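Local coordinates for protein quinone oxidoreductase (Coxiella burnetii, PDB 3TQH) that binds NADPH in a Rossmann-type domain and probably uses it to reduce quinones, at residues A218-G224 with C240-P245. Residues are numbered along the deposited sequence; the frame is centred on the assembly and turned at random.
Sequences AVIDLVG and CIVSVP. With NDP (NADPH dihydro-nicotinamide-adenine-dinucleotide phosphate), chain B.
Two neighbouring parallel strands of the six-stranded Rossmann sheet, 218-221 and 240-243, pair here and end in loops that line the NADPH site. Their axes lie 4.8 Å apart at 10°, in the register Ala218-Cys240, Val219-Ile241, Ile220-Val242 and Asp221-Ser243. Val219 N donates to Cys240 O (3.1 Å), Val242 N to Val219 O (2.9 Å), Asp221 N to Val242 O (2.9 Å) and Val244 N to Asp221 O (2.9 Å), the last just past the strands. On one face Ile220 CD1 lies 4.3 Å from Val242 CB, beneath helix 135-147; on the other Val219 CB meets Ile241 CG1 at 3.9 Å, against helix 225-231. Asp221, chi1 t, uses both carboxylate oxygens: OD2 accepts from Ser243 OG (2.5 Å), while OD1 takes Val223 N (3.1 Å), forming an Asx turn, and Gly224 N (2.8 Å). Gly224 has positive phi (74°), which favours glycine, and a CB here would crowd Pro245 CG. Leu222 CD2 packs on Val244 CG2 (3.5 Å), and Pro245 CD abuts Asp221 O (3.4 Å). Val244 O accepts from NADPH N7N (2.9 Å). One buried carboxylate thus ties the turn after its own strand to the neighbouring strand, whose following loop offers a backbone carbonyl to the nicotinamide amide.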
ATOM      1  N   ALA A 218      17.301   8.487  -8.371  1.00 16.07           N
ATOM      2  CA  ALA A 218      15.934   7.998  -8.494  1.00 14.80           C
ATOM      3  C   ALA A 218      14.984   8.820  -7.647  1.00 13.68           C
ATOM      4  O   ALA A 218      15.334   9.257  -6.561  1.00 13.59           O
ATOM      5  CB  ALA A 218      15.850   6.531  -8.101  1.00 14.25           C
ATOM      6  N   VAL A 219      13.788   9.041  -8.176  1.00 13.20           N
ATOM      7  CA  VAL A 219      12.704   9.638  -7.430  1.00 12.52           C
ATOM      8  C   VAL A 219      11.615   8.588  -7.301  1.00 12.01           C
ATOM      9  O   VAL A 219      11.095   8.129  -8.312  1.00 12.13           O
ATOM     10  CB  VAL A 219      12.122  10.862  -8.163  1.00 13.16           C
ATOM     11  CG1 VAL A 219      10.844  11.355  -7.462  1.00 12.05           C
ATOM     12  CG2 VAL A 219      13.180  11.985  -8.291  1.00 13.43           C
ATOM     13  N   ILE A 220      11.296   8.185  -6.069  1.00 11.60           N
ATOM     14  CA  ILE A 220      10.119   7.369  -5.813  1.00 11.27           C
ATOM     15  C   ILE A 220       8.985   8.335  -5.511  1.00 11.53           C
ATOM     16  O   ILE A 220       8.835   8.810  -4.380  1.00 11.61           O
ATOM     17  CB  ILE A 220      10.306   6.382  -4.645  1.00 11.07           C
ATOM     18  CG1 ILE A 220      11.612   5.578  -4.801  1.00 11.71           C
ATOM     19  CG2 ILE A 220       9.117   5.439  -4.570  1.00 10.27           C
ATOM     20  CD1 ILE A 220      11.762   4.876  -6.151  1.00 11.60           C
ATOM     21  N   ASP A 221       8.209   8.650  -6.542  1.00 11.98           N
ATOM     22  CA  ASP A 221       7.160   9.655  -6.441  1.00 12.50           C
ATOM     23  C   ASP A 221       5.863   9.002  -5.968  1.00 12.47           C
ATOM     24  O   ASP A 221       5.191   8.299  -6.731  1.00 12.82           O
ATOM     25  CB  ASP A 221       6.950  10.349  -7.788  1.00 13.08           C
ATOM     26  CG  ASP A 221       5.688  11.177  -7.823  1.00 14.13           C
ATOM     27  OD1 ASP A 221       5.352  11.789  -6.785  1.00 14.99           O
ATOM     28  OD2 ASP A 221       5.024  11.221  -8.884  1.00 15.12           O
ATOM     29  N   LEU A 222       5.522   9.237  -4.704  1.00 12.09           N
ATOM     30  CA  LEU A 222       4.315   8.674  -4.115  1.00 12.16           C
ATOM     31  C   LEU A 222       3.186   9.697  -3.997  1.00 12.77           C
ATOM     32  O   LEU A 222       2.172   9.415  -3.370  1.00 12.92           O
ATOM     33  CB  LEU A 222       4.645   8.067  -2.750  1.00 11.84           C
ATOM     34  CG  LEU A 222       5.646   6.905  -2.805  1.00 11.34           C
ATOM     35  CD1 LEU A 222       6.220   6.627  -1.431  1.00 10.90           C
ATOM     36  CD2 LEU A 222       4.982   5.654  -3.393  1.00 11.67           C
ATOM     37  N   VAL A 223       3.356  10.873  -4.610  1.00 13.41           N
ATOM     38  CA  VAL A 223       2.308  11.915  -4.628  1.00 14.42           C
ATOM     39  C   VAL A 223       1.710  12.096  -6.028  1.00 15.34           C
ATOM     40  O   VAL A 223       0.500  12.229  -6.176  1.00 16.63           O
ATOM     41  CB  VAL A 223       2.841  13.277  -4.119  1.00 14.70           C
ATOM     42  CG1 VAL A 223       1.738  14.337  -4.148  1.00 15.43           C
ATOM     43  CG2 VAL A 223       3.409  13.125  -2.716  1.00 13.74           C
ATOM     44  N   GLY A 224       2.554  12.103  -7.048  1.00 15.52           N
ATOM     45  CA  GLY A 224       2.094  12.250  -8.419  1.00 16.88           C
ATOM     46  C   GLY A 224       1.659  13.675  -8.716  1.00 18.47           C
ATOM     47  O   GLY A 224       1.985  14.615  -7.973  1.00 18.69           O
ATOM     48  N   CYS A 240      16.062   8.071 -13.030  1.00 15.14           N
ATOM     49  CA  CYS A 240      14.699   7.731 -13.414  1.00 14.77           C
ATOM     50  C   CYS A 240      13.711   8.075 -12.308  1.00 12.93           C
ATOM     51  O   CYS A 240      14.056   8.079 -11.129  1.00 12.23           O
ATOM     52  CB  CYS A 240      14.590   6.248 -13.750  1.00 15.16           C
ATOM     53  SG  CYS A 240      14.854   5.179 -12.328  1.00 16.55           S
ATOM     54  N   ILE A 241      12.482   8.371 -12.713  1.00 12.32           N
ATOM     55  CA  ILE A 241      11.391   8.603 -11.778  1.00 10.93           C
ATOM     56  C   ILE A 241      10.387   7.449 -11.883  1.00 10.49           C
ATOM     57  O   ILE A 241       9.999   7.038 -12.979  1.00 10.62           O
ATOM     58  CB  ILE A 241      10.710   9.983 -12.015  1.00 11.20           C
ATOM     59  CG1 ILE A 241       9.567  10.213 -11.022  1.00 10.02           C
ATOM     60  CG2 ILE A 241      10.208  10.130 -13.459  1.00 11.51           C
ATOM     61  CD1 ILE A 241       8.918  11.578 -11.161  1.00  9.54           C
ATOM     62  N   VAL A 242      10.015   6.910 -10.724  1.00  9.83           N
ATOM     63  CA  VAL A 242       8.950   5.926 -10.610  1.00  9.39           C
ATOM     64  C   VAL A 242       7.762   6.621  -9.966  1.00  9.37           C
ATOM     65  O   VAL A 242       7.746   6.851  -8.752  1.00  8.67           O
ATOM     66  CB  VAL A 242       9.376   4.723  -9.758  1.00  8.97           C
ATOM     67  CG1 VAL A 242       8.250   3.711  -9.677  1.00  8.07           C
ATOM     68  CG2 VAL A 242      10.632   4.083 -10.345  1.00  9.52           C
ATOM     69  N   SER A 243       6.776   6.972 -10.788  1.00 10.28           N
ATOM     70  CA  SER A 243       5.590   7.662 -10.305  1.00 10.69           C
ATOM     71  C   SER A 243       4.503   6.639 -10.011  1.00 10.65           C
ATOM     72  O   SER A 243       3.964   6.024 -10.927  1.00 11.58           O
ATOM     73  CB  SER A 243       5.116   8.701 -11.325  1.00 11.81           C
ATOM     74  OG  SER A 243       4.286   9.667 -10.698  1.00 12.21           O
ATOM     75  N   VAL A 244       4.192   6.475  -8.724  1.00 10.17           N
ATOM     76  CA  VAL A 244       3.411   5.340  -8.217  1.00  9.89           C
ATOM     77  C   VAL A 244       1.878   5.501  -8.317  1.00 10.87           C
ATOM     78  O   VAL A 244       1.189   4.523  -8.618  1.00 11.49           O
ATOM     79  CB  VAL A 244       3.842   4.997  -6.758  1.00  9.14           C
ATOM     80  CG1 VAL A 244       2.953   3.918  -6.141  1.00  8.34           C
ATOM     81  CG2 VAL A 244       5.300   4.557  -6.736  1.00  8.53           C
ATOM     82  N   PRO A 245       1.333   6.713  -8.061  1.00 11.06           N
ATOM     83  CA  PRO A 245      -0.105   6.855  -8.290  1.00 12.13           C
ATOM     84  C   PRO A 245      -0.426   6.702  -9.765  1.00 13.48           C
ATOM     85  O   PRO A 245       0.206   7.345 -10.611  1.00 14.23           O
ATOM     86  CB  PRO A 245      -0.420   8.275  -7.794  1.00 12.34           C
ATOM     87  CG  PRO A 245       0.725   8.647  -6.922  1.00 11.14           C
ATOM     88  CD  PRO A 245       1.916   7.939  -7.494  1.00 10.59           C
TER
HETATM   89  PA  NDP B 500      -0.594   7.531   2.383  1.00  9.67           P
HETATM   90  O1A NDP B 500      -1.956   8.071   2.559  1.00  9.38           O
HETATM   91  O2A NDP B 500      -0.268   6.536   3.422  1.00  9.30           O
HETATM   92  O5B NDP B 500       0.486   8.719   2.446  1.00 10.56           O
HETATM   93  C5B NDP B 500       0.314   9.754   3.395  1.00 11.36           C
HETATM   94  C4B NDP B 500       1.580  10.592   3.482  1.00 10.76           C
HETATM   95  O4B NDP B 500       1.637  11.468   2.376  1.00 10.87           O
HETATM   96  C3B NDP B 500       1.666  11.470   4.724  1.00 11.55           C
HETATM   97  O3B NDP B 500       2.634  10.948   5.608  1.00 10.96           O
HETATM   98  C2B NDP B 500       2.047  12.855   4.211  1.00 11.52           C
HETATM   99  O2B NDP B 500       3.159  13.403   4.883  1.00 11.55           O
HETATM  100  C1B NDP B 500       2.384  12.602   2.752  1.00 10.36           C
HETATM  101  N9A NDP B 500       2.058  13.712   1.843  1.00 10.61           N
HETATM  102  C8A NDP B 500       0.811  14.214   1.565  1.00 12.21           C
HETATM  103  N7A NDP B 500       0.940  15.208   0.662  1.00 12.42           N
HETATM  104  C5A NDP B 500       2.247  15.346   0.360  1.00 10.47           C
HETATM  105  C6A NDP B 500       2.910  16.214  -0.496  1.00  9.73           C
HETATM  106  N6A NDP B 500       2.222  17.107  -1.188  1.00 10.57           N
HETATM  107  N1A NDP B 500       4.280  16.140  -0.612  1.00  8.93           N
HETATM  108  C2A NDP B 500       4.981  15.195   0.123  1.00  8.24           C
HETATM  109  N3A NDP B 500       4.319  14.325   0.972  1.00  8.14           N
HETATM  110  C4A NDP B 500       2.966  14.407   1.089  1.00  9.65           C
HETATM  111  O3  NDP B 500      -0.415   6.918   0.905  1.00 10.58           O
HETATM  112  PN  NDP B 500       0.389   5.578   0.501  1.00 10.39           P
HETATM  113  O1N NDP B 500      -0.395   4.399   0.927  1.00 11.69           O
HETATM  114  O2N NDP B 500       1.811   5.655   0.868  1.00 10.06           O
HETATM  115  O5D NDP B 500       0.278   5.682  -1.099  1.00 11.43           O
HETATM  116  C5D NDP B 500       0.722   6.826  -1.804  1.00 10.81           C
HETATM  117  C4D NDP B 500       0.128   6.828  -3.208  1.00 10.98           C
HETATM  118  O4D NDP B 500       0.558   5.683  -3.921  1.00 10.77           O
HETATM  119  C3D NDP B 500      -1.393   6.798  -3.173  1.00 11.92           C
HETATM  120  O3D NDP B 500      -1.902   7.734  -4.095  1.00 12.00           O
HETATM  121  C2D NDP B 500      -1.747   5.376  -3.554  1.00 12.48           C
HETATM  122  O2D NDP B 500      -3.006   5.281  -4.195  1.00 13.55           O
HETATM  123  C1D NDP B 500      -0.563   4.988  -4.446  1.00 11.98           C
HETATM  124  N1N NDP B 500      -0.274   3.537  -4.515  1.00 11.57           N
HETATM  125  C2N NDP B 500      -0.134   2.974  -5.760  1.00 12.08           C
HETATM  126  C3N NDP B 500       0.081   1.609  -5.937  1.00 12.08           C
HETATM  127  C7N NDP B 500       0.233   1.010  -7.304  1.00 12.38           C
HETATM  128  O7N NDP B 500       0.434  -0.383  -7.413  1.00 13.05           O
HETATM  129  N7N NDP B 500       0.165   1.792  -8.380  1.00 10.79           N
HETATM  130  C4N NDP B 500       0.156   0.739  -4.713  1.00 12.70           C
HETATM  131  C5N NDP B 500       0.007   1.414  -3.387  1.00 12.66           C
HETATM  132  C6N NDP B 500      -0.198   2.791  -3.360  1.00 12.52           C
HETATM  133  P2B NDP B 500       2.995  14.647   5.894  1.00 14.31           P
HETATM  134  O1X NDP B 500       4.283  14.802   6.663  1.00 14.81           O
HETATM  135  O2X NDP B 500       1.873  14.379   6.868  1.00 16.49           O
HETATM  136  O3X NDP B 500       2.713  15.927   5.157  1.00 14.93           O